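Local coordinates for Alpha/beta hydrolase fold-3 domain-containing protein (Enterococcus faecalis, PDB 2QRU) that is of unknown function but adopts the alpha/beta hydrolase fold and is probably a hydrolase, at residues I77-Q86 against L109-L120. Numbering follows the deposited sequence.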
ATOM      1  N   ILE A  77       4.480  -7.652 -10.471  1.00 25.34           N
ATOM      2  CA  ILE A  77       4.639  -6.981  -9.180  1.00 25.52           C
ATOM      3  C   ILE A  77       3.924  -7.804  -8.097  1.00 24.75           C
ATOM      4  O   ILE A  77       4.484  -8.054  -7.023  1.00 24.99           O
ATOM      5  CB  ILE A  77       4.065  -5.528  -9.184  1.00 25.83           C
ATOM      6  CG1 ILE A  77       4.872  -4.633 -10.138  1.00 25.59           C
ATOM      7  CG2 ILE A  77       4.075  -4.938  -7.706  1.00 25.05           C
ATOM      8  CD1 ILE A  77       4.281  -3.254 -10.350  1.00 26.53           C
ATOM      9  N   LEU A  78       2.688  -8.230  -8.398  1.00 25.74           N
ATOM     10  CA  LEU A  78       1.863  -8.988  -7.440  1.00 25.21           C
ATOM     11  C   LEU A  78       2.476 -10.364  -7.151  1.00 24.82           C
ATOM     12  O   LEU A  78       2.598 -10.735  -5.990  1.00 24.89           O
ATOM     13  CB  LEU A  78       0.423  -9.142  -7.984  1.00 24.92           C
ATOM     14  CG  LEU A  78      -0.380  -7.841  -7.940  1.00 26.04           C
ATOM     15  CD1 LEU A  78      -1.736  -7.962  -8.660  1.00 27.92           C
ATOM     16  CD2 LEU A  78      -0.513  -7.328  -6.485  1.00 27.61           C
ATOM     17  N   ARG A  79       2.917 -11.092  -8.184  1.00 25.07           N
ATOM     18  CA  ARG A  79       3.550 -12.395  -7.994  1.00 24.73           C
ATOM     19  C   ARG A  79       4.804 -12.262  -7.103  1.00 24.67           C
ATOM     20  O   ARG A  79       5.012 -13.038  -6.163  1.00 24.15           O
ATOM     21  CB  ARG A  79       3.964 -12.965  -9.366  1.00 25.12           C
ATOM     22  CG  ARG A  79       4.529 -14.355  -9.375  1.00 30.02           C
ATOM     23  CD  ARG A  79       4.529 -14.875 -10.839  1.00 32.39           C
ATOM     24  NE  ARG A  79       3.281 -14.481 -11.501  1.00 36.44           N
ATOM     25  CZ  ARG A  79       3.165 -13.747 -12.616  1.00 38.91           C
ATOM     26  NH1 ARG A  79       4.236 -13.330 -13.292  1.00 38.02           N
ATOM     27  NH2 ARG A  79       1.943 -13.453 -13.076  1.00 39.23           N
ATOM     28  N   THR A  80       5.639 -11.280  -7.435  1.00 24.24           N
ATOM     29  CA  THR A  80       6.876 -11.011  -6.676  1.00 24.01           C
ATOM     30  C   THR A  80       6.572 -10.614  -5.222  1.00 23.47           C
ATOM     31  O   THR A  80       7.300 -10.985  -4.311  1.00 24.21           O
ATOM     32  CB  THR A  80       7.744  -9.982  -7.397  1.00 24.66           C
ATOM     33  OG1 THR A  80       8.133 -10.526  -8.671  1.00 24.36           O
ATOM     34  CG2 THR A  80       9.017  -9.681  -6.591  1.00 24.27           C
ATOM     35  N   LEU A  81       5.466  -9.894  -5.007  1.00 23.21           N
ATOM     36  CA  LEU A  81       5.093  -9.488  -3.647  1.00 23.68           C
ATOM     37  C   LEU A  81       4.775 -10.739  -2.802  1.00 22.77           C
ATOM     38  O   LEU A  81       5.207 -10.850  -1.652  1.00 22.64           O
ATOM     39  CB  LEU A  81       3.932  -8.493  -3.687  1.00 22.75           C
ATOM     40  CG  LEU A  81       3.416  -8.020  -2.324  1.00 23.25           C
ATOM     41  CD1 LEU A  81       4.521  -7.430  -1.448  1.00 23.55           C
ATOM     42  CD2 LEU A  81       2.224  -7.035  -2.509  1.00 22.94           C
ATOM     43  N   THR A  82       4.077 -11.710  -3.402  1.00 23.31           N
ATOM     44  CA  THR A  82       3.776 -12.959  -2.704  1.00 23.85           C
ATOM     45  C   THR A  82       5.087 -13.678  -2.370  1.00 23.13           C
ATOM     46  O   THR A  82       5.321 -14.033  -1.212  1.00 23.26           O
ATOM     47  CB  THR A  82       2.893 -13.866  -3.550  1.00 24.52           C
ATOM     48  OG1 THR A  82       1.681 -13.174  -3.885  1.00 23.92           O
ATOM     49  CG2 THR A  82       2.542 -15.129  -2.778  1.00 25.19           C
ATOM     50  N   GLU A  83       5.962 -13.794  -3.362  1.00 23.06           N
ATOM     51  CA  GLU A  83       7.299 -14.380  -3.151  1.00 23.84           C
ATOM     52  C   GLU A  83       8.013 -13.697  -1.987  1.00 23.34           C
ATOM     53  O   GLU A  83       8.599 -14.368  -1.101  1.00 24.41           O
ATOM     54  CB  GLU A  83       8.176 -14.251  -4.404  1.00 23.83           C
ATOM     55  CG  GLU A  83       9.577 -14.867  -4.178  1.00 24.35           C
ATOM     56  CD  GLU A  83      10.584 -14.627  -5.313  1.00 26.72           C
ATOM     57  OE1 GLU A  83      10.488 -13.571  -5.993  1.00 26.46           O
ATOM     58  OE2 GLU A  83      11.493 -15.496  -5.486  1.00 26.30           O
ATOM     59  N   THR A  84       8.015 -12.368  -2.029  1.00 23.19           N
ATOM     60  CA  THR A  84       8.714 -11.544  -1.042  1.00 24.00           C
ATOM     61  C   THR A  84       8.138 -11.773   0.350  1.00 23.47           C
ATOM     62  O   THR A  84       8.894 -11.921   1.337  1.00 23.79           O
ATOM     63  CB  THR A  84       8.648 -10.050  -1.412  1.00 24.08           C
ATOM     64  OG1 THR A  84       9.188  -9.874  -2.737  1.00 24.22           O
ATOM     65  CG2 THR A  84       9.477  -9.228  -0.429  1.00 24.69           C
ATOM     66  N   PHE A  85       6.808 -11.836   0.429  1.00 23.15           N
ATOM     67  CA  PHE A  85       6.196 -12.089   1.728  1.00 23.06           C
ATOM     68  C   PHE A  85       6.605 -13.448   2.272  1.00 23.26           C
ATOM     69  O   PHE A  85       6.921 -13.582   3.456  1.00 22.63           O
ATOM     70  CB  PHE A  85       4.667 -11.992   1.711  1.00 23.45           C
ATOM     71  CG  PHE A  85       4.089 -12.132   3.081  1.00 24.08           C
ATOM     72  CD1 PHE A  85       3.915 -10.999   3.885  1.00 23.15           C
ATOM     73  CD2 PHE A  85       3.825 -13.399   3.618  1.00 24.28           C
ATOM     74  CE1 PHE A  85       3.432 -11.130   5.201  1.00 24.84           C
ATOM     75  CE2 PHE A  85       3.337 -13.521   4.950  1.00 24.94           C
ATOM     76  CZ  PHE A  85       3.149 -12.406   5.713  1.00 23.89           C
ATOM     77  N   GLN A  86       6.582 -14.460   1.402  1.00 23.47           N
ATOM     78  CA  GLN A  86       6.966 -15.797   1.819  1.00 23.93           C
ATOM     79  C   GLN A  86       8.404 -15.834   2.386  1.00 23.98           C
ATOM     80  O   GLN A  86       8.629 -16.433   3.434  1.00 25.41           O
ATOM     81  CB  GLN A  86       6.796 -16.793   0.674  1.00 24.88           C
ATOM     82  CG  GLN A  86       5.348 -17.059   0.332  1.00 26.61           C
ATOM     83  CD  GLN A  86       5.258 -18.155  -0.716  1.00 30.71           C
ATOM     84  OE1 GLN A  86       5.354 -17.893  -1.916  1.00 32.97           O
ATOM     85  NE2 GLN A  86       5.136 -19.399  -0.262  1.00 33.19           N
ATOM     86  N   LEU A 109      -2.221  -3.362  -3.107  1.00 23.84           N
ATOM     87  CA  LEU A 109      -1.241  -4.437  -3.015  1.00 24.42           C
ATOM     88  C   LEU A 109      -1.538  -5.311  -1.798  1.00 23.81           C
ATOM     89  O   LEU A 109      -1.571  -6.536  -1.916  1.00 25.14           O
ATOM     90  CB  LEU A 109       0.192  -3.870  -2.987  1.00 24.48           C
ATOM     91  CG  LEU A 109       0.666  -3.240  -4.303  1.00 24.70           C
ATOM     92  CD1 LEU A 109       2.044  -2.582  -4.021  1.00 26.37           C
ATOM     93  CD2 LEU A 109       0.699  -4.248  -5.506  1.00 26.90           C
HETATM   94  N   MSE A 110      -1.816  -4.684  -0.656  1.00 23.72           N
HETATM   95  CA  MSE A 110      -2.142  -5.424   0.567  1.00 24.45           C
HETATM   96  C   MSE A 110      -3.344  -6.370   0.389  1.00 22.55           C
HETATM   97  O   MSE A 110      -3.349  -7.567   0.802  1.00 24.44           O
HETATM   98  CB  MSE A 110      -2.466  -4.438   1.696  1.00 24.22           C
HETATM   99  CG  MSE A 110      -3.187  -5.123   2.890  1.00 24.50           C
HETATM  100 SE   MSE A 110      -3.580  -3.697   4.187  0.80 30.15          SE
HETATM  101  CE  MSE A 110      -5.166  -2.978   3.263  1.00 26.34           C
ATOM    102  N   LEU A 111      -4.380  -5.843  -0.264  1.00 22.88           N
ATOM    103  CA  LEU A 111      -5.604  -6.623  -0.450  1.00 23.84           C
ATOM    104  C   LEU A 111      -5.389  -7.781  -1.434  1.00 23.14           C
ATOM    105  O   LEU A 111      -5.841  -8.915  -1.200  1.00 24.68           O
ATOM    106  CB  LEU A 111      -6.757  -5.713  -0.871  1.00 24.40           C
ATOM    107  CG  LEU A 111      -7.159  -4.725   0.240  1.00 23.69           C
ATOM    108  CD1 LEU A 111      -8.061  -3.607  -0.349  1.00 27.07           C
ATOM    109  CD2 LEU A 111      -7.861  -5.443   1.392  1.00 27.27           C
ATOM    110  N   GLN A 112      -4.640  -7.511  -2.517  1.00 23.18           N
ATOM    111  CA  GLN A 112      -4.296  -8.561  -3.455  1.00 23.11           C
ATOM    112  C   GLN A 112      -3.416  -9.614  -2.761  1.00 23.38           C
ATOM    113  O   GLN A 112      -3.661 -10.799  -2.910  1.00 23.51           O
ATOM    114  CB  GLN A 112      -3.573  -7.998  -4.686  1.00 24.21           C
ATOM    115  CG  GLN A 112      -4.491  -7.182  -5.604  1.00 24.72           C
ATOM    116  CD  GLN A 112      -5.449  -8.065  -6.417  1.00 29.76           C
ATOM    117  OE1 GLN A 112      -5.288  -9.280  -6.486  1.00 30.33           O
ATOM    118  NE2 GLN A 112      -6.470  -7.437  -7.006  1.00 34.63           N
ATOM    119  N   LEU A 113      -2.444  -9.173  -1.983  1.00 22.74           N
ATOM    120  CA  LEU A 113      -1.547 -10.118  -1.270  1.00 22.70           C
ATOM    121  C   LEU A 113      -2.384 -10.996  -0.336  1.00 22.88           C
ATOM    122  O   LEU A 113      -2.214 -12.227  -0.273  1.00 23.36           O
ATOM    123  CB  LEU A 113      -0.521  -9.312  -0.468  1.00 22.82           C
ATOM    124  CG  LEU A 113       0.418 -10.131   0.429  1.00 21.78           C
ATOM    125  CD1 LEU A 113       1.209 -11.182  -0.369  1.00 23.60           C
ATOM    126  CD2 LEU A 113       1.364  -9.183   1.130  1.00 22.13           C
ATOM    127  N   THR A 114      -3.321 -10.361   0.373  1.00 22.72           N
ATOM    128  CA  THR A 114      -4.172 -11.099   1.309  1.00 23.00           C
ATOM    129  C   THR A 114      -4.866 -12.286   0.636  1.00 23.20           C
ATOM    130  O   THR A 114      -4.831 -13.397   1.136  1.00 23.44           O
ATOM    131  CB  THR A 114      -5.186 -10.166   1.990  1.00 23.04           C
ATOM    132  OG1 THR A 114      -4.462  -9.216   2.769  1.00 23.55           O
ATOM    133  CG2 THR A 114      -6.089 -10.988   2.937  1.00 25.05           C
ATOM    134  N   LYS A 115      -5.466 -12.036  -0.519  1.00 22.80           N
ATOM    135  CA  LYS A 115      -6.113 -13.116  -1.271  1.00 24.15           C
ATOM    136  C   LYS A 115      -5.131 -14.270  -1.543  1.00 25.25           C
ATOM    137  O   LYS A 115      -5.446 -15.472  -1.347  1.00 24.26           O
ATOM    138  CB  LYS A 115      -6.667 -12.549  -2.561  1.00 23.61           C
ATOM    139  CG  LYS A 115      -7.337 -13.631  -3.450  1.00 26.20           C
ATOM    140  CD  LYS A 115      -7.651 -13.024  -4.809  1.00 30.96           C
ATOM    141  CE  LYS A 115      -8.220 -14.055  -5.751  1.00 37.58           C
ATOM    142  NZ  LYS A 115      -9.431 -14.715  -5.182  1.00 42.46           N
ATOM    143  N   GLN A 116      -3.932 -13.910  -1.994  1.00 26.01           N
ATOM    144  CA  GLN A 116      -2.910 -14.931  -2.289  1.00 27.92           C
ATOM    145  C   GLN A 116      -2.432 -15.676  -1.053  1.00 28.16           C
ATOM    146  O   GLN A 116      -2.233 -16.904  -1.109  1.00 29.65           O
ATOM    147  CB  GLN A 116      -1.734 -14.321  -3.035  1.00 28.44           C
ATOM    148  CG  GLN A 116      -2.120 -13.869  -4.396  1.00 31.04           C
ATOM    149  CD  GLN A 116      -2.881 -14.964  -5.162  1.00 34.26           C
ATOM    150  OE1 GLN A 116      -2.435 -16.117  -5.240  1.00 33.77           O
ATOM    151  NE2 GLN A 116      -4.037 -14.600  -5.724  1.00 37.38           N
ATOM    152  N   LEU A 117      -2.239 -14.945   0.042  1.00 28.06           N
ATOM    153  CA  LEU A 117      -1.835 -15.532   1.337  1.00 29.44           C
ATOM    154  C   LEU A 117      -2.847 -16.534   1.916  1.00 31.51           C
ATOM    155  O   LEU A 117      -2.450 -17.562   2.487  1.00 30.69           O
ATOM    156  CB  LEU A 117      -1.478 -14.461   2.364  1.00 28.85           C
ATOM    157  CG  LEU A 117      -0.266 -13.586   2.031  1.00 27.56           C
ATOM    158  CD1 LEU A 117       0.027 -12.635   3.197  1.00 28.13           C
ATOM    159  CD2 LEU A 117       0.977 -14.429   1.694  1.00 27.45           C
ATOM    160  N   GLN A 118      -4.145 -16.265   1.739  1.00 32.45           N
ATOM    161  CA  GLN A 118      -5.165 -17.255   2.114  1.00 34.44           C
ATOM    162  C   GLN A 118      -4.891 -18.618   1.503  1.00 35.23           C
ATOM    163  O   GLN A 118      -5.130 -19.644   2.143  1.00 35.71           O
ATOM    164  CB  GLN A 118      -6.575 -16.782   1.722  1.00 34.19           C
ATOM    165  CG  GLN A 118      -7.097 -15.674   2.611  1.00 34.38           C
ATOM    166  CD  GLN A 118      -8.398 -15.051   2.106  1.00 34.99           C
ATOM    167  OE1 GLN A 118      -8.506 -14.671   0.952  1.00 40.54           O
ATOM    168  NE2 GLN A 118      -9.358 -14.903   2.987  1.00 32.48           N
ATOM    169  N   THR A 119      -4.374 -18.652   0.273  1.00 36.16           N
ATOM    170  CA  THR A 119      -4.129 -19.910  -0.416  1.00 36.41           C
ATOM    171  C   THR A 119      -2.908 -20.661   0.126  1.00 36.21           C
ATOM    172  O   THR A 119      -2.769 -21.875  -0.056  1.00 36.67           O
ATOM    173  CB  THR A 119      -3.942 -19.735  -1.950  1.00 36.86           C
ATOM    174  OG1 THR A 119      -2.627 -19.234  -2.224  1.00 37.25           O
ATOM    175  CG2 THR A 119      -4.998 -18.804  -2.535  1.00 37.65           C
ATOM    176  N   LEU A 120      -2.030 -19.921   0.777  1.00 35.24           N
ATOM    177  CA  LEU A 120      -0.806 -20.449   1.346  1.00 34.82           C
ATOM    178  C   LEU A 120      -0.934 -20.673   2.858  1.00 34.57           C
ATOM    179  O   LEU A 120       0.072 -20.860   3.537  1.00 34.03           O
ATOM    180  CB  LEU A 120       0.332 -19.472   1.068  1.00 34.72           C
ATOM    181  CG  LEU A 120       0.696 -19.199  -0.393  1.00 35.28           C
ATOM    182  CD1 LEU A 120       1.592 -17.965  -0.455  1.00 35.41           C
ATOM    183  CD2 LEU A 120       1.367 -20.422  -1.048  1.00 35.52           C
TER
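With CG of Phe85 turned anti to its backbone N (chi1 -175°) and CG of Leu117 anti to its carbonyl carbon, one methyl of Leu117, CD1, comes to lie over a face of the phenyl ring. Leu117 CD1 stands 3.8 Å from the centroid of the Phe85 ring, 10° off the ring normal, a CH-pi contact, while Leu117 CD2 packs 3.6 Å from Phe85 CD2. Leu113 brings CD1 to within 3.9 Å of Thr82 CA, where the two helices run close together; its CD2 touches Leu81 CG and, obliquely, the Phe85 ring. Leu81 CD2 rests 3.8 Å from Leu109 CB, and toward the start of both segments the methyls Leu78 CD2 and Leu109 CD2 are tightly packed at 3.5 Å. Thr82 OG1 sits within the seam, 3.7 Å from Gln116 CB, and Gln112 likewise offers chain carbons to Leu78. Farther along, Leu120 CD1 touches Thr82 CG2 and lies 3.7 Å from Gln86 CD. The axes of 77-86 and 109-119 cross at -62°, beside the central sheet: Leu81 and Leu109 both reach Leu33, and Phe85 meets Phe98. Leu109 also touches the probable nucleophile elbow. Carbon contacts dominate, so cohesion rests mainly on dispersion and hydrophobic burial, without hydrogen bonds between the segments.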